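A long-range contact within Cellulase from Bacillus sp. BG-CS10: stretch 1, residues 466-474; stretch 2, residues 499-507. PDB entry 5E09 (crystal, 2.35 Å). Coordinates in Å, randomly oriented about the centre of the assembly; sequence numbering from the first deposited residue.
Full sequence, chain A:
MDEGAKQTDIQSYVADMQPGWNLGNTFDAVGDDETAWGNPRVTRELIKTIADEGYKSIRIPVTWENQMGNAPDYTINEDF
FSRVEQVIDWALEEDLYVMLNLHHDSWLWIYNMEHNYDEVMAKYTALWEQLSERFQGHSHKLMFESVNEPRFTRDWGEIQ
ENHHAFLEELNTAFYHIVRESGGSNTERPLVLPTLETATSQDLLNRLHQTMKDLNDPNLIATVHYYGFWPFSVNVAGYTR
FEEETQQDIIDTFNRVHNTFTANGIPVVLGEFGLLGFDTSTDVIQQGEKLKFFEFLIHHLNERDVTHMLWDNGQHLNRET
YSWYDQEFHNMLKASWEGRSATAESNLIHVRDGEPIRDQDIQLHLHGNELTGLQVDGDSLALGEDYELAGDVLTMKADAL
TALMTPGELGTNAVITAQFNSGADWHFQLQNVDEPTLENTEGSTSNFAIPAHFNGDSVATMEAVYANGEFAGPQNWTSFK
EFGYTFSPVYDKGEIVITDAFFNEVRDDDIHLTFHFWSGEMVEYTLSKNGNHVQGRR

Stretch 1 466-474: ANGEFAGPQ
Stretch 2, residues 499-507: DAFFNEVRD

Stretch 1 is irregular throughout, whereas stretch 2 is helical at its beginning and loop or turn later. Within stretch 2, Asn503 N donates to Asp499 O (2.9 Å), Glu504 N to Phe501 O (3.2 Å) and Val505 N to Phe502 O (3.3 Å). Register is set by Gly472 and Glu504, whose CA atoms lie 5.1 Å apart; the contact buries 364 Å² in total.

No direct backbone hydrogen bond joins the stretches. Instead, one water accepts from Gly472 N at 3.0 Å and donates to Glu504 O at 2.9 Å, satisfying both groups. Glu504 O also receives a CA-H...O contact from Gly472 CA (3.6 Å, 134° at the hydrogen). Gly472 has phi/psi 86/-176, and its positive phi favours glycine; an ideal CB there would sit 2.8 Å from Phe501 CE1, a clash. Gly472 CA lies 4.1 Å from Phe501 CE1.

Two apolar side-chain pairs lie next to Gly472 in sequence, at Ala471 and Pro473. Phe501 (chi1 173°, t; chi2 83°) brings CD1 to 4.0 Å from Pro473 CD, an oblique approach to the ring. Ala471 (-102/154) sets CB 4.2 Å from CG1 of Val505 (m), and that CG1 lies 3.4 Å from Gly472 N. In a separate close contact, Pro473 (-54/153, C-gamma exo) places CA 3.6 Å from Glu504 OE1; Glu504 is m, t with chi3 45°.

The direct polar link is between side chains. Arg506 (p, t, p, chi4 156°) points CA-to-CB sideways, but its end reaches Glu469 (-79/143; t, t, chi3 -15°). Arg506 NH2 to Glu469 OE2 is 2.9 Å, a salt bridge whose hydrogen bond is weak because the N-H...O angle is 116°. Arg506 NH1 is satisfied by a residue flanking the stretches; Asn467 ND2, 3.7 Å from Arg506 NH1, makes only a contact. Asn467 (p, chi2 1°) uses OD1 to accept from Glu469 N (2.9 Å, 162°), a hydrogen bond that spans Gly468 (100/-3).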

ATOM      1  N   ALA A 466      21.658  19.563 -19.830  1.00 50.54           N
ATOM      2  CA  ALA A 466      22.860  19.366 -20.633  1.00 59.26           C
ATOM      3  C   ALA A 466      24.127  19.698 -19.845  1.00 61.32           C
ATOM      4  O   ALA A 466      25.199  19.173 -20.142  1.00 69.29           O
ATOM      5  CB  ALA A 466      22.791  20.203 -21.905  1.00 54.15           C
ATOM      6  N   ASN A 467      23.997  20.556 -18.836  1.00 54.54           N
ATOM      7  CA  ASN A 467      25.135  20.916 -17.998  1.00 61.73           C
ATOM      8  C   ASN A 467      25.373  19.932 -16.845  1.00 78.53           C
ATOM      9  O   ASN A 467      26.346  20.067 -16.104  1.00 79.01           O
ATOM     10  CB  ASN A 467      24.968  22.338 -17.446  1.00 60.16           C
ATOM     11  CG  ASN A 467      23.780  22.476 -16.509  1.00 62.86           C
ATOM     12  OD1 ASN A 467      23.061  21.515 -16.242  1.00 66.92           O
ATOM     13  ND2 ASN A 467      23.576  23.685 -15.994  1.00 65.77           N
ATOM     14  N   GLY A 468      24.484  18.951 -16.693  1.00 82.13           N
ATOM     15  CA  GLY A 468      24.639  17.929 -15.666  1.00 67.12           C
ATOM     16  C   GLY A 468      23.798  18.149 -14.418  1.00 57.12           C
ATOM     17  O   GLY A 468      23.789  17.325 -13.509  1.00 75.15           O
ATOM     18  N   GLU A 469      23.085  19.267 -14.377  1.00 54.77           N
ATOM     19  CA  GLU A 469      22.230  19.614 -13.247  1.00 53.97           C
ATOM     20  C   GLU A 469      20.889  18.857 -13.291  1.00 55.06           C
ATOM     21  O   GLU A 469      20.329  18.638 -14.366  1.00 52.88           O
ATOM     22  CB  GLU A 469      22.014  21.129 -13.243  1.00 52.31           C
ATOM     23  CG  GLU A 469      20.964  21.666 -12.296  1.00 62.34           C
ATOM     24  CD  GLU A 469      20.876  23.186 -12.365  1.00 86.23           C
ATOM     25  OE1 GLU A 469      21.812  23.811 -12.918  1.00 56.86           O
ATOM     26  OE2 GLU A 469      19.874  23.754 -11.877  1.00 79.62           O
ATOM     27  N   PHE A 470      20.378  18.458 -12.127  1.00 48.01           N
ATOM     28  CA  PHE A 470      19.157  17.649 -12.065  1.00 43.70           C
ATOM     29  C   PHE A 470      17.934  18.414 -12.562  1.00 50.46           C
ATOM     30  O   PHE A 470      17.643  19.510 -12.085  1.00 55.56           O
ATOM     31  CB  PHE A 470      18.901  17.158 -10.639  1.00 46.26           C
ATOM     32  CG  PHE A 470      19.998  16.290 -10.084  1.00 39.00           C
ATOM     33  CD1 PHE A 470      20.899  15.661 -10.923  1.00 40.89           C
ATOM     34  CD2 PHE A 470      20.119  16.100  -8.716  1.00 49.76           C
ATOM     35  CE1 PHE A 470      21.907  14.863 -10.409  1.00 46.46           C
ATOM     36  CE2 PHE A 470      21.123  15.302  -8.194  1.00 42.26           C
ATOM     37  CZ  PHE A 470      22.018  14.683  -9.043  1.00 45.84           C
ATOM     38  N   ALA A 471      17.215  17.826 -13.514  1.00 39.10           N
ATOM     39  CA  ALA A 471      16.036  18.465 -14.093  1.00 50.89           C
ATOM     40  C   ALA A 471      14.740  17.891 -13.527  1.00 46.70           C
ATOM     41  O   ALA A 471      14.709  16.745 -13.084  1.00 52.38           O
ATOM     42  CB  ALA A 471      16.050  18.318 -15.616  1.00 41.92           C
ATOM     43  N   GLY A 472      13.678  18.694 -13.546  1.00 51.55           N
ATOM     44  CA  GLY A 472      12.340  18.225 -13.211  1.00 39.29           C
ATOM     45  C   GLY A 472      11.997  18.238 -11.734  1.00 40.87           C
ATOM     46  O   GLY A 472      12.790  18.696 -10.917  1.00 49.43           O
ATOM     47  N   PRO A 473      10.800  17.735 -11.387  1.00 43.84           N
ATOM     48  CA  PRO A 473      10.320  17.609 -10.005  1.00 45.80           C
ATOM     49  C   PRO A 473      11.295  16.838  -9.118  1.00 51.64           C
ATOM     50  O   PRO A 473      12.051  16.009  -9.630  1.00 44.43           O
ATOM     51  CB  PRO A 473       9.005  16.844 -10.165  1.00 42.60           C
ATOM     52  CG  PRO A 473       8.535  17.213 -11.516  1.00 40.80           C
ATOM     53  CD  PRO A 473       9.780  17.298 -12.355  1.00 47.47           C
ATOM     54  N   GLN A 474      11.265  17.116  -7.816  1.00 45.63           N
ATOM     55  CA  GLN A 474      12.223  16.568  -6.858  1.00 46.23           C
ATOM     56  C   GLN A 474      13.645  16.790  -7.346  1.00 54.69           C
ATOM     57  O   GLN A 474      14.386  15.839  -7.607  1.00 57.90           O
ATOM     58  CB  GLN A 474      11.965  15.078  -6.606  1.00 59.97           C
ATOM     59  CG  GLN A 474      10.544  14.764  -6.154  1.00 50.07           C
ATOM     60  CD  GLN A 474      10.156  15.476  -4.867  1.00 77.44           C
ATOM     61  OE1 GLN A 474      11.011  15.897  -4.085  1.00 72.58           O
ATOM     62  NE2 GLN A 474       8.854  15.619  -4.645  1.00 82.18           N
ATOM     63  N   ASP A 499       2.766  16.468 -18.245  1.00 57.45           N
ATOM     64  CA  ASP A 499       2.730  17.923 -18.130  1.00 44.86           C
ATOM     65  C   ASP A 499       3.384  18.340 -16.816  1.00 41.59           C
ATOM     66  O   ASP A 499       4.030  19.380 -16.739  1.00 47.12           O
ATOM     67  CB  ASP A 499       1.285  18.437 -18.214  1.00 47.89           C
ATOM     68  CG  ASP A 499       1.184  19.845 -18.800  1.00 84.63           C
ATOM     69  OD1 ASP A 499       2.084  20.255 -19.567  1.00 80.39           O
ATOM     70  OD2 ASP A 499       0.189  20.544 -18.498  1.00 81.56           O
ATOM     71  N   ALA A 500       3.231  17.510 -15.788  1.00 47.66           N
ATOM     72  CA  ALA A 500       3.838  17.787 -14.489  1.00 37.29           C
ATOM     73  C   ALA A 500       5.367  17.827 -14.570  1.00 43.57           C
ATOM     74  O   ALA A 500       6.007  18.648 -13.913  1.00 49.68           O
ATOM     75  CB  ALA A 500       3.385  16.757 -13.460  1.00 33.54           C
ATOM     76  N   PHE A 501       5.961  16.952 -15.376  1.00 42.38           N
ATOM     77  CA  PHE A 501       7.410  16.989 -15.555  1.00 38.24           C
ATOM     78  C   PHE A 501       7.830  18.277 -16.256  1.00 41.80           C
ATOM     79  O   PHE A 501       8.752  18.962 -15.814  1.00 41.83           O
ATOM     80  CB  PHE A 501       7.902  15.781 -16.353  1.00 40.38           C
ATOM     81  CG  PHE A 501       9.369  15.844 -16.717  1.00 40.88           C
ATOM     82  CD1 PHE A 501      10.342  15.448 -15.809  1.00 34.35           C
ATOM     83  CD2 PHE A 501       9.771  16.287 -17.968  1.00 32.41           C
ATOM     84  CE1 PHE A 501      11.685  15.498 -16.138  1.00 35.74           C
ATOM     85  CE2 PHE A 501      11.118  16.338 -18.306  1.00 43.50           C
ATOM     86  CZ  PHE A 501      12.077  15.945 -17.387  1.00 30.95           C
ATOM     87  N   PHE A 502       7.146  18.610 -17.343  1.00 31.11           N
ATOM     88  CA  PHE A 502       7.546  19.763 -18.142  1.00 53.45           C
ATOM     89  C   PHE A 502       7.293  21.104 -17.447  1.00 46.65           C
ATOM     90  O   PHE A 502       8.029  22.062 -17.677  1.00 51.57           O
ATOM     91  CB  PHE A 502       6.843  19.737 -19.499  1.00 43.87           C
ATOM     92  CG  PHE A 502       7.374  18.689 -20.425  1.00 37.29           C
ATOM     93  CD1 PHE A 502       8.705  18.698 -20.809  1.00 40.84           C
ATOM     94  CD2 PHE A 502       6.545  17.696 -20.917  1.00 37.86           C
ATOM     95  CE1 PHE A 502       9.200  17.729 -21.665  1.00 38.61           C
ATOM     96  CE2 PHE A 502       7.030  16.735 -21.776  1.00 36.10           C
ATOM     97  CZ  PHE A 502       8.359  16.750 -22.151  1.00 36.12           C
ATOM     98  N   ASN A 503       6.278  21.167 -16.587  1.00 51.77           N
ATOM     99  CA  ASN A 503       5.990  22.388 -15.835  1.00 50.89           C
ATOM    100  C   ASN A 503       7.131  22.789 -14.903  1.00 52.05           C
ATOM    101  O   ASN A 503       7.144  23.902 -14.383  1.00 55.77           O
ATOM    102  CB  ASN A 503       4.706  22.240 -15.006  1.00 45.15           C
ATOM    103  CG  ASN A 503       3.452  22.172 -15.862  1.00 50.08           C
ATOM    104  OD1 ASN A 503       3.437  22.610 -17.014  1.00 51.89           O
ATOM    105  ND2 ASN A 503       2.390  21.612 -15.297  1.00 49.71           N
ATOM    106  N   GLU A 504       8.083  21.887 -14.678  1.00 43.72           N
ATOM    107  CA  GLU A 504       9.170  22.182 -13.751  1.00 52.11           C
ATOM    108  C   GLU A 504      10.543  21.999 -14.384  1.00 39.95           C
ATOM    109  O   GLU A 504      11.507  21.657 -13.708  1.00 51.89           O
ATOM    110  CB  GLU A 504       9.041  21.319 -12.486  1.00 42.72           C
ATOM    111  CG  GLU A 504       7.743  21.582 -11.722  1.00 52.12           C
ATOM    112  CD  GLU A 504       7.642  20.823 -10.408  1.00 68.98           C
ATOM    113  OE1 GLU A 504       8.633  20.807  -9.643  1.00 56.75           O
ATOM    114  OE2 GLU A 504       6.564  20.245 -10.138  1.00 66.69           O
ATOM    115  N   VAL A 505      10.632  22.237 -15.687  1.00 44.26           N
ATOM    116  CA  VAL A 505      11.928  22.266 -16.350  1.00 50.17           C
ATOM    117  C   VAL A 505      12.100  23.546 -17.165  1.00 51.55           C
ATOM    118  O   VAL A 505      11.164  24.023 -17.811  1.00 55.73           O
ATOM    119  CB  VAL A 505      12.151  21.029 -17.270  1.00 49.66           C
ATOM    120  CG1 VAL A 505      12.161  19.745 -16.456  1.00 49.91           C
ATOM    121  CG2 VAL A 505      11.097  20.949 -18.341  1.00 43.80           C
ATOM    122  N   ARG A 506      13.305  24.100 -17.111  1.00 40.59           N
ATOM    123  CA  ARG A 506      13.667  25.280 -17.882  1.00 45.02           C
ATOM    124  C   ARG A 506      13.656  24.948 -19.378  1.00 56.02           C
ATOM    125  O   ARG A 506      13.596  23.776 -19.760  1.00 46.92           O
ATOM    126  CB  ARG A 506      15.058  25.773 -17.474  1.00 42.22           C
ATOM    127  CG  ARG A 506      16.126  25.045 -18.262  1.00 51.00           C
ATOM    128  CD  ARG A 506      17.569  25.198 -17.797  1.00 56.12           C
ATOM    129  NE  ARG A 506      17.776  25.093 -16.361  1.00 54.91           N
ATOM    130  CZ  ARG A 506      18.935  24.735 -15.820  1.00 52.09           C
ATOM    131  NH1 ARG A 506      19.959  24.404 -16.599  1.00 47.30           N
ATOM    132  NH2 ARG A 506      19.061  24.664 -14.504  1.00 67.22           N
ATOM    133  N   ASP A 507      13.725  25.977 -20.220  1.00 58.30           N
ATOM    134  CA  ASP A 507      13.930  25.786 -21.654  1.00 54.41           C
ATOM    135  C   ASP A 507      15.385  25.427 -21.918  1.00 51.07           C
ATOM    136  O   ASP A 507      16.269  26.274 -21.801  1.00 60.01           O
ATOM    137  CB  ASP A 507      13.554  27.045 -22.440  1.00 55.33           C
ATOM    138  CG  ASP A 507      12.109  27.453 -22.239  1.00 63.76           C
ATOM    139  OD1 ASP A 507      11.216  26.589 -22.396  1.00 50.00           O
ATOM    140  OD2 ASP A 507      11.868  28.640 -21.928  1.00 73.21           O
TER
HETATM  141  O   HOH W   1      14.324  21.581 -12.991  1.00 48.10           O